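Local coordinates for protein LS-24 (Lathyrus sativus, PDB 3LP9) that binds hemin as a monomer and spermine as a dimer, the two being mutually exclusive, and may act in oxidative stress response and polyamine biosynthesis, at the interface of chains A and B. Coordinates in Å, arbitrary orientation; residue numbers count along the deposited sequence, not the author numbering. Chains: chain A/B, LS-24.

The interface of chains A and B. Residues chain A 57-58, 82, 100-102; chain B 56-58, 61-62, 79, 82, 101.
A two-fold homodimer interface of a hemopexin-fold seed albumin is built here from helix 58-62, the residues just before it, the start of strand 82-87 and the cis-proline link at Pro101, between strands 100-100 and 102-103. At its centre the two Phe82 rings reach toward each other tip to tip. Their planes stand at 89° with centroids 5.6 Å apart, which defines an edge-to-face pair, and A:Phe82 CE2 lies 3.7 Å from B:Phe82 CE2. Each ring also receives the partner's isoleucine at about a right angle: the CG2 methyl of A:Ile58 sits over the face of B:Phe82, 4.0 Å from the ring centroid, and B:Ile58 CG2 approaches A:Phe82 CE1 at 3.6 Å. In both isoleucines CG1 takes the crowded position between backbone N and carbonyl carbon, leaving CG2 anti to that carbon and directed at the ring. Farther out, the A:Pro101 ring lies along the B:Gln56–B:Thr57 backbone, CD being 3.6 Å from B:Thr57 CA. The hydroxyl B:Ser61 OG, anti to its own carbonyl carbon (chi1 -73°), donates a 2.8 Å hydrogen bond to the carbonyl A:Pro101 O, approaching from above the carbonyl plane, 39° out of it, rather than along a lone pair. An alanine here would probably cost A:Pro101 O this polar anchor, leaving the carbonyl without its serine donor. Water 1 adds a second polar link, joining B:Gln56 NE2 (3.0 Å) to A:Gly100 O. Within each subunit the first residue of helix 58-62, the start of strand 82-87 and the cis-proline segment converge on one surface that faces the other monomer, so apolar and polar contacts share one face of the fold.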
ATOM      1  N   THR A  57      -0.496   1.329   8.624  1.00 16.35           N
ATOM      2  CA  THR A  57      -0.449   1.660   7.201  1.00 15.99           C
ATOM      3  C   THR A  57       0.794   0.978   6.626  1.00 15.77           C
ATOM      4  O   THR A  57       1.561   0.418   7.406  1.00 15.79           O
ATOM      5  CB  THR A  57      -0.386   3.191   6.975  1.00 15.67           C
ATOM      6  OG1 THR A  57       0.899   3.653   7.400  1.00 16.15           O
ATOM      7  CG2 THR A  57      -1.481   3.899   7.729  1.00 15.00           C
ATOM      8  N   ILE A  58       0.965   0.970   5.293  1.00 14.98           N
ATOM      9  CA  ILE A  58       2.160   0.422   4.660  1.00 15.03           C
ATOM     10  C   ILE A  58       3.488   1.021   5.194  1.00 15.34           C
ATOM     11  O   ILE A  58       4.470   0.278   5.384  1.00 14.85           O
ATOM     12  CB  ILE A  58       2.110   0.504   3.112  1.00 15.43           C
ATOM     13  CG1 ILE A  58       1.944   1.960   2.617  1.00 14.75           C
ATOM     14  CG2 ILE A  58       0.947  -0.355   2.556  1.00 15.19           C
ATOM     15  CD1 ILE A  58       1.978   2.081   1.142  1.00 14.93           C
ATOM     16  N   PHE A  82       3.653   3.672  -3.618  1.00 16.66           N
ATOM     17  CA  PHE A  82       2.678   4.468  -2.839  1.00 16.25           C
ATOM     18  C   PHE A  82       3.371   5.656  -2.217  1.00 16.39           C
ATOM     19  O   PHE A  82       4.602   5.672  -2.051  1.00 17.32           O
ATOM     20  CB  PHE A  82       1.997   3.580  -1.781  1.00 15.48           C
ATOM     21  CG  PHE A  82       1.196   2.446  -2.376  1.00 16.08           C
ATOM     22  CD1 PHE A  82      -0.175   2.600  -2.680  1.00 16.25           C
ATOM     23  CD2 PHE A  82       1.801   1.191  -2.654  1.00 15.62           C
ATOM     24  CE1 PHE A  82      -0.932   1.544  -3.257  1.00 14.73           C
ATOM     25  CE2 PHE A  82       1.074   0.179  -3.228  1.00 12.10           C
ATOM     26  CZ  PHE A  82      -0.294   0.362  -3.519  1.00 15.16           C
ATOM     27  N   GLY A 100      -3.633  10.512   0.904  1.00 16.20           N
ATOM     28  CA  GLY A 100      -3.248   9.117   0.688  1.00 15.90           C
ATOM     29  C   GLY A 100      -3.409   8.176   1.911  1.00 15.37           C
ATOM     30  O   GLY A 100      -4.179   8.493   2.822  1.00 15.22           O
ATOM     31  N   PRO A 101      -2.685   7.044   1.934  1.00 15.03           N
ATOM     32  CA  PRO A 101      -1.742   6.576   0.887  1.00 15.38           C
ATOM     33  C   PRO A 101      -2.338   6.428  -0.528  1.00 16.09           C
ATOM     34  O   PRO A 101      -3.403   5.880  -0.726  1.00 15.54           O
ATOM     35  CB  PRO A 101      -1.199   5.244   1.446  1.00 15.61           C
ATOM     36  CG  PRO A 101      -1.455   5.327   2.995  1.00 14.53           C
ATOM     37  CD  PRO A 101      -2.736   6.110   3.085  1.00 14.89           C
ATOM     38  N   LYS A 102      -1.624   6.998  -1.505  1.00 16.65           N
ATOM     39  CA  LYS A 102      -1.987   6.894  -2.922  1.00 16.68           C
ATOM     40  C   LYS A 102      -0.788   6.517  -3.800  1.00 16.88           C
ATOM     41  O   LYS A 102       0.331   6.858  -3.532  1.00 16.41           O
ATOM     42  CB  LYS A 102      -2.578   8.229  -3.432  1.00 16.75           C
ATOM     43  CG  LYS A 102      -4.085   8.411  -3.223  1.00 17.54           C
ATOM     44  CD  LYS A 102      -4.546   9.570  -4.124  1.00 17.55           C
ATOM     45  CE  LYS A 102      -5.983   9.962  -3.838  1.00 19.96           C
ATOM     46  NZ  LYS A 102      -5.900  11.026  -2.774  1.00 20.78           N
TER
ATOM     47  N   GLN B  56      -7.793   6.371   5.691  1.00 16.45           N
ATOM     48  CA  GLN B  56      -6.457   6.794   5.281  1.00 15.96           C
ATOM     49  C   GLN B  56      -5.518   5.611   5.158  1.00 15.94           C
ATOM     50  O   GLN B  56      -4.541   5.499   5.853  1.00 15.94           O
ATOM     51  CB  GLN B  56      -5.935   7.796   6.278  1.00 16.00           C
ATOM     52  CG  GLN B  56      -6.759   9.101   6.195  1.00 16.04           C
ATOM     53  CD  GLN B  56      -6.236  10.242   7.033  1.00 15.55           C
ATOM     54  OE1 GLN B  56      -6.261  10.195   8.278  1.00 16.06           O
ATOM     55  NE2 GLN B  56      -5.808  11.277   6.377  1.00 14.24           N
ATOM     56  N   THR B  57      -5.871   4.699   4.255  1.00 15.73           N
ATOM     57  CA  THR B  57      -5.082   3.505   3.930  1.00 15.60           C
ATOM     58  C   THR B  57      -5.307   3.243   2.448  1.00 15.45           C
ATOM     59  O   THR B  57      -6.136   3.952   1.804  1.00 16.33           O
ATOM     60  CB  THR B  57      -5.553   2.233   4.717  1.00 14.74           C
ATOM     61  OG1 THR B  57      -6.848   1.816   4.247  1.00 15.12           O
ATOM     62  CG2 THR B  57      -5.599   2.494   6.179  1.00 15.25           C
ATOM     63  N   ILE B  58      -4.574   2.272   1.892  1.00 14.63           N
ATOM     64  CA  ILE B  58      -4.652   1.907   0.464  1.00 14.58           C
ATOM     65  C   ILE B  58      -6.089   1.426   0.144  1.00 14.58           C
ATOM     66  O   ILE B  58      -6.610   1.593  -0.970  1.00 14.35           O
ATOM     67  CB  ILE B  58      -3.575   0.813   0.098  1.00 14.12           C
ATOM     68  CG1 ILE B  58      -3.677  -0.336   1.118  1.00 14.31           C
ATOM     69  CG2 ILE B  58      -2.241   1.447   0.094  1.00 14.29           C
ATOM     70  CD1 ILE B  58      -2.689  -1.530   1.012  1.00 15.44           C
ATOM     71  N   SER B  61      -8.421   4.567  -0.105  1.00 16.73           N
ATOM     72  CA  SER B  61      -8.089   5.115  -1.437  1.00 15.71           C
ATOM     73  C   SER B  61      -8.633   4.305  -2.639  1.00 15.40           C
ATOM     74  O   SER B  61      -9.264   4.847  -3.531  1.00 16.58           O
ATOM     75  CB  SER B  61      -6.587   5.303  -1.564  1.00 15.45           C
ATOM     76  OG  SER B  61      -6.118   6.412  -0.804  1.00 15.01           O
ATOM     77  N   TYR B  62      -8.423   3.015  -2.672  1.00 16.28           N
ATOM     78  CA  TYR B  62      -8.734   2.190  -3.881  1.00 15.60           C
ATOM     79  C   TYR B  62      -9.824   1.157  -3.777  1.00 15.14           C
ATOM     80  O   TYR B  62     -10.306   0.657  -4.798  1.00 15.15           O
ATOM     81  CB  TYR B  62      -7.423   1.559  -4.426  1.00 14.99           C
ATOM     82  CG  TYR B  62      -6.416   2.611  -4.819  1.00 14.49           C
ATOM     83  CD1 TYR B  62      -6.581   3.332  -5.984  1.00 12.30           C
ATOM     84  CD2 TYR B  62      -5.309   2.881  -4.006  1.00 14.22           C
ATOM     85  CE1 TYR B  62      -5.678   4.319  -6.354  1.00 14.03           C
ATOM     86  CE2 TYR B  62      -4.384   3.864  -4.368  1.00 14.92           C
ATOM     87  CZ  TYR B  62      -4.593   4.583  -5.514  1.00 12.71           C
ATOM     88  OH  TYR B  62      -3.697   5.498  -5.848  1.00 13.84           O
ATOM     89  N   TYR B  79      -5.945  -5.752  -1.613  1.00 15.43           N
ATOM     90  CA  TYR B  79      -5.873  -4.725  -2.659  1.00 15.23           C
ATOM     91  C   TYR B  79      -4.503  -4.960  -3.335  1.00 15.15           C
ATOM     92  O   TYR B  79      -3.477  -4.758  -2.714  1.00 14.68           O
ATOM     93  CB  TYR B  79      -6.006  -3.305  -2.091  1.00 14.55           C
ATOM     94  CG  TYR B  79      -5.810  -2.348  -3.211  1.00 15.67           C
ATOM     95  CD1 TYR B  79      -6.772  -2.246  -4.197  1.00 15.85           C
ATOM     96  CD2 TYR B  79      -4.585  -1.698  -3.408  1.00 15.52           C
ATOM     97  CE1 TYR B  79      -6.572  -1.484  -5.315  1.00 16.22           C
ATOM     98  CE2 TYR B  79      -4.373  -0.885  -4.529  1.00 14.40           C
ATOM     99  CZ  TYR B  79      -5.353  -0.792  -5.469  1.00 16.87           C
ATOM    100  OH  TYR B  79      -5.175  -0.023  -6.601  1.00 16.75           O
ATOM    101  N   PHE B  82      -1.306  -6.220  -1.329  1.00 16.32           N
ATOM    102  CA  PHE B  82      -1.412  -5.933   0.119  1.00 15.97           C
ATOM    103  C   PHE B  82      -2.689  -6.515   0.674  1.00 15.90           C
ATOM    104  O   PHE B  82      -3.658  -6.665  -0.046  1.00 15.86           O
ATOM    105  CB  PHE B  82      -1.327  -4.413   0.415  1.00 16.16           C
ATOM    106  CG  PHE B  82       0.032  -3.817   0.175  1.00 15.03           C
ATOM    107  CD1 PHE B  82       0.965  -3.746   1.206  1.00 15.52           C
ATOM    108  CD2 PHE B  82       0.401  -3.361  -1.085  1.00 14.72           C
ATOM    109  CE1 PHE B  82       2.271  -3.226   0.967  1.00 15.60           C
ATOM    110  CE2 PHE B  82       1.685  -2.864  -1.306  1.00 13.90           C
ATOM    111  CZ  PHE B  82       2.593  -2.796  -0.300  1.00 14.46           C
ATOM    112  N   PRO B 101      -1.853  -2.762   7.193  1.00 15.85           N
ATOM    113  CA  PRO B 101      -1.749  -3.297   5.831  1.00 16.22           C
ATOM    114  C   PRO B 101      -0.416  -3.934   5.561  1.00 16.56           C
ATOM    115  O   PRO B 101       0.636  -3.402   5.930  1.00 17.47           O
ATOM    116  CB  PRO B 101      -1.953  -2.067   4.942  1.00 16.20           C
ATOM    117  CG  PRO B 101      -2.796  -1.152   5.803  1.00 16.97           C
ATOM    118  CD  PRO B 101      -2.193  -1.329   7.165  1.00 16.09           C
TER
HETATM  119  O   HOH W   1      -5.830  10.742   3.451  1.00 17.89           O